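Local coordinates for acetyltransferase (Agrobacterium tumefaciens, PDB 2FSR), which is probably a GNAT-fold acetyltransferase that moves an acetyl group from acetyl-coenzyme A to an acceptor substrate, at residues 30-40 and 87-98. Numbering follows the deposited sequence.
Sequences LRTERLTLRPL and ALMIDLGETGEC
A chi1 of 47°, with CG wedged between the backbone N and the carbonyl carbon, and a bend at chi2 carry the Arg38 guanidinium over Met89 of the adjoining strand to Asp91. There it grips the carboxylate side-on: Arg38 NE reaches Asp91 OD2 at 2.8 Å from above the carboxylate plane, while Arg38 NH2 takes the syn lone pair of Asp91 OD1 at 3.0 Å. Met89 CB lies 3.6 Å above the centre of the same guanidinium, and Arg38 NH1 binds the backbone O of Pro39 and forms a salt bridge with Asp44, so the group is held in its rotation from several sides. Beneath it, strands 35-38 and 87-92 run antiparallel, with Thr36–Asp91 and Arg38–Met89 as hydrogen-bonded pairs. Where the second strand turns away, Gly93 N donates to Arg34 O, and Gly93 O accepts from Thr36 OG1 (2.7 Å). In one of its two conformers Arg31 also approaches Gly93 O and Glu94 OE2, contacts that remain tentative. On the other side of the sheet Leu37 and Ile90 lie side by side, Leu37 CD2 to Ile90 CG1 4.0 Å, and Leu35 CD2 touches Ile90 CG2. This pairing forms part of the antiparallel GNAT sheet: strand 30-31 flanks 35-38, strand 97-105 pairs with the other edge of 87-92, and helix 128-143 packs on Ile90 while helix 66-83 meets Leu88 through Trp80.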
loop_
_atom_site.group_PDB
_atom_site.type_symbol
_atom_site.label_atom_id
_atom_site.label_comp_id
_atom_site.label_asym_id
_atom_site.label_seq_id
_atom_site.Cartn_x
_atom_site.Cartn_y
_atom_site.Cartn_z
ATOM N N LEU A 30 3.291 -3.425 11.794
ATOM C CA LEU A 30 3.541 -4.824 11.463
ATOM C C LEU A 30 5.032 -5.074 11.318
ATOM O O LEU A 30 5.777 -4.222 10.805
ATOM C CB LEU A 30 2.823 -5.225 10.173
ATOM C CG LEU A 30 1.327 -4.923 10.131
ATOM C CD1 LEU A 30 0.756 -5.367 8.806
ATOM C CD2 LEU A 30 0.622 -5.613 11.291
ATOM N N ARG A 31 5.447 -6.244 11.787
ATOM C CA ARG A 31 6.810 -6.695 11.612
ATOM C C ARG A 31 6.856 -7.882 10.669
ATOM O O ARG A 31 6.047 -8.817 10.752
ATOM C CB ARG A 31 7.449 -7.028 12.955
ATOM C CG ARG A 31 7.800 -5.795 13.773
ATOM C CD ARG A 31 9.236 -5.853 14.272
ATOM N NE ARG A 31 10.179 -5.206 13.353
ATOM C CZ ARG A 31 10.728 -5.777 12.282
ATOM N NH1 ARG A 31 11.570 -5.086 11.537
ATOM N NH2 ARG A 31 10.445 -7.027 11.943
ATOM N N THR A 32 7.791 -7.817 9.737
ATOM C CA THR A 32 8.056 -8.942 8.869
ATOM C C THR A 32 9.490 -9.422 9.130
ATOM O O THR A 32 10.152 -8.952 10.067
ATOM C CB THR A 32 7.829 -8.585 7.375
ATOM O OG1 THR A 32 8.879 -7.746 6.883
ATOM C CG2 THR A 32 6.486 -7.867 7.184
ATOM N N GLU A 33 9.963 -10.347 8.305
ATOM C CA GLU A 33 11.310 -10.883 8.460
ATOM C C GLU A 33 12.316 -9.736 8.484
ATOM O O GLU A 33 13.128 -9.631 9.409
ATOM C CB GLU A 33 11.607 -11.840 7.312
ATOM C CG GLU A 33 13.055 -12.320 7.209
ATOM C CD GLU A 33 13.244 -13.259 6.032
ATOM O OE1 GLU A 33 12.471 -14.238 5.918
ATOM O OE2 GLU A 33 14.159 -13.017 5.217
ATOM N N ARG A 34 12.217 -8.859 7.483
ATOM C CA ARG A 34 13.216 -7.818 7.265
ATOM C C ARG A 34 12.699 -6.399 7.467
ATOM O O ARG A 34 13.483 -5.450 7.447
ATOM C CB ARG A 34 13.798 -7.944 5.851
ATOM C CG ARG A 34 14.554 -9.257 5.633
ATOM C CD ARG A 34 15.088 -9.349 4.233
ATOM N NE ARG A 34 13.994 -9.372 3.260
ATOM C CZ ARG A 34 14.148 -9.336 1.939
ATOM N NH1 ARG A 34 15.367 -9.286 1.391
ATOM N NH2 ARG A 34 13.077 -9.336 1.166
ATOM N N LEU A 35 11.382 -6.244 7.634
ATOM C CA LEU A 35 10.782 -4.899 7.561
ATOM C C LEU A 35 9.910 -4.546 8.745
ATOM O O LEU A 35 9.390 -5.419 9.438
ATOM C CB LEU A 35 9.932 -4.758 6.288
ATOM C CG LEU A 35 10.557 -5.204 4.955
ATOM C CD1 LEU A 35 9.488 -5.310 3.867
ATOM C CD2 LEU A 35 11.713 -4.270 4.577
ATOM N N THR A 36 9.757 -3.249 8.961
ATOM C CA THR A 36 8.765 -2.739 9.914
ATOM C C THR A 36 7.798 -1.889 9.087
ATOM O O THR A 36 8.234 -1.015 8.315
ATOM C CB THR A 36 9.411 -1.901 11.035
ATOM O OG1 THR A 36 10.293 -2.740 11.806
ATOM C CG2 THR A 36 8.345 -1.321 11.978
ATOM N N LEU A 37 6.499 -2.186 9.201
ATOM C CA LEU A 37 5.472 -1.480 8.424
ATOM C C LEU A 37 4.701 -0.645 9.413
ATOM O O LEU A 37 3.981 -1.201 10.237
ATOM C CB LEU A 37 4.549 -2.483 7.710
ATOM C CG LEU A 37 5.262 -3.621 6.967
ATOM C CD1 LEU A 37 4.254 -4.507 6.264
ATOM C CD2 LEU A 37 6.291 -3.102 5.971
ATOM N N ARG A 38 4.865 0.674 9.361
ATOM C CA ARG A 38 4.403 1.511 10.476
ATOM C C ARG A 38 3.633 2.758 10.023
ATOM O O ARG A 38 3.619 3.101 8.843
ATOM C CB ARG A 38 5.565 1.908 11.401
ATOM C CG ARG A 38 6.790 2.402 10.670
ATOM C CD ARG A 38 6.843 3.885 10.625
ATOM N NE ARG A 38 7.968 4.372 9.819
ATOM C CZ ARG A 38 7.955 5.529 9.178
ATOM N NH1 ARG A 38 6.892 6.329 9.280
ATOM N NH2 ARG A 38 8.991 5.886 8.432
ATOM N N PRO A 39 2.942 3.403 10.966
ATOM C CA PRO A 39 2.131 4.558 10.552
ATOM C C PRO A 39 2.901 5.719 9.929
ATOM O O PRO A 39 4.043 6.008 10.289
ATOM C CB PRO A 39 1.446 5.003 11.852
ATOM C CG PRO A 39 1.531 3.771 12.762
ATOM C CD PRO A 39 2.822 3.109 12.406
ATOM N N LEU A 40 2.232 6.387 9.006
ATOM C CA LEU A 40 2.741 7.604 8.390
ATOM C C LEU A 40 2.984 8.687 9.437
ATOM O O LEU A 40 2.244 8.797 10.429
ATOM C CB LEU A 40 1.738 8.134 7.361
ATOM C CG LEU A 40 1.907 7.654 5.919
ATOM C CD1 LEU A 40 1.641 6.136 5.784
ATOM C CD2 LEU A 40 1.031 8.451 4.939
ATOM N N ALA A 87 -2.397 2.976 4.486
ATOM C CA ALA A 87 -0.981 2.817 4.135
ATOM C C ALA A 87 -0.116 2.695 5.369
ATOM O O ALA A 87 -0.452 3.230 6.447
ATOM C CB ALA A 87 -0.510 4.006 3.320
ATOM N N LEU A 88 1.008 2.005 5.190
ATOM C CA LEU A 88 2.063 1.957 6.196
ATOM C C LEU A 88 3.376 2.241 5.473
ATOM O O LEU A 88 3.562 1.838 4.305
ATOM C CB LEU A 88 2.121 0.572 6.846
ATOM C CG LEU A 88 0.860 0.146 7.617
ATOM C CD1 LEU A 88 0.867 -1.350 7.945
ATOM C CD2 LEU A 88 0.686 0.992 8.870
HETATM N N MSE A 89 4.265 2.977 6.138
HETATM C CA MSE A 89 5.590 3.197 5.579
HETATM C C MSE A 89 6.429 1.962 5.837
HETATM O O MSE A 89 6.291 1.327 6.881
HETATM C CB MSE A 89 6.245 4.427 6.203
HETATM C CG MSE A 89 5.497 5.763 6.007
HETATM SE SE MSE A 89 4.889 6.152 4.203
HETATM C CE MSE A 89 6.626 6.299 3.324
ATOM N N ILE A 90 7.310 1.659 4.887
ATOM C CA ILE A 90 8.198 0.496 4.988
ATOM C C ILE A 90 9.556 0.941 5.487
ATOM O O ILE A 90 10.238 1.724 4.805
ATOM C CB ILE A 90 8.387 -0.210 3.621
ATOM C CG1 ILE A 90 7.031 -0.580 2.975
ATOM C CG2 ILE A 90 9.297 -1.432 3.771
ATOM C CD1 ILE A 90 7.155 -1.123 1.537
ATOM N N ASP A 91 9.932 0.455 6.670
ATOM C CA ASP A 91 11.279 0.695 7.216
ATOM C C ASP A 91 12.086 -0.596 7.221
ATOM O O ASP A 91 11.539 -1.676 7.407
ATOM C CB ASP A 91 11.215 1.236 8.654
ATOM C CG ASP A 91 10.693 2.666 8.751
ATOM O OD1 ASP A 91 10.506 3.362 7.725
ATOM O OD2 ASP A 91 10.473 3.093 9.915
ATOM N N LEU A 92 13.403 -0.475 7.024
ATOM C CA LEU A 92 14.274 -1.644 7.111
ATOM C C LEU A 92 14.522 -2.015 8.572
ATOM O O LEU A 92 15.056 -1.216 9.348
ATOM C CB LEU A 92 15.613 -1.376 6.415
ATOM C CG LEU A 92 15.651 -1.431 4.894
ATOM C CD1 LEU A 92 17.004 -0.924 4.404
ATOM C CD2 LEU A 92 15.384 -2.834 4.358
ATOM N N GLY A 93 14.137 -3.233 8.941
ATOM C CA GLY A 93 14.421 -3.775 10.276
ATOM C C GLY A 93 14.051 -2.874 11.433
ATOM O O GLY A 93 12.952 -2.317 11.459
ATOM N N GLU A 94 14.970 -2.738 12.394
ATOM C CA GLU A 94 14.805 -1.816 13.529
ATOM C C GLU A 94 15.573 -0.499 13.311
ATOM O O GLU A 94 15.725 0.317 14.234
ATOM C CB GLU A 94 15.245 -2.493 14.843
ATOM C CG GLU A 94 14.509 -3.800 15.173
ATOM C CD GLU A 94 12.992 -3.648 15.192
ATOM O OE1 GLU A 94 12.478 -2.647 15.746
ATOM O OE2 GLU A 94 12.308 -4.542 14.649
ATOM N N THR A 95 16.034 -0.286 12.077
ATOM C CA THR A 95 16.964 0.810 11.758
ATOM C C THR A 95 16.299 2.165 11.532
ATOM O O THR A 95 16.978 3.201 11.563
ATOM C CB THR A 95 17.805 0.505 10.505
ATOM O OG1 THR A 95 16.996 0.686 9.332
ATOM C CG2 THR A 95 18.353 -0.917 10.531
ATOM N N GLY A 96 14.991 2.149 11.268
ATOM C CA GLY A 96 14.255 3.367 10.956
ATOM C C GLY A 96 14.508 3.937 9.566
ATOM O O GLY A 96 14.041 5.034 9.255
ATOM N N GLU A 97 15.274 3.230 8.734
ATOM C CA GLU A 97 15.493 3.709 7.368
ATOM C C GLU A 97 14.264 3.406 6.501
ATOM O O GLU A 97 13.945 2.245 6.230
ATOM C CB GLU A 97 16.733 3.100 6.738
ATOM C CG GLU A 97 16.991 3.617 5.331
ATOM C CD GLU A 97 18.158 2.939 4.638
ATOM O OE1 GLU A 97 18.855 2.118 5.284
ATOM O OE2 GLU A 97 18.366 3.224 3.435
ATOM N N CYS A 98 13.612 4.473 6.057
ATOM C CA CYS A 98 12.368 4.362 5.287
ATOM C C CYS A 98 12.624 4.195 3.803
ATOM O O CYS A 98 13.280 5.038 3.171
ATOM C CB CYS A 98 11.484 5.578 5.554
ATOM S SG CYS A 98 9.882 5.451 4.755
HETATM O O HOH W 1 -0.470 5.218 8.434
#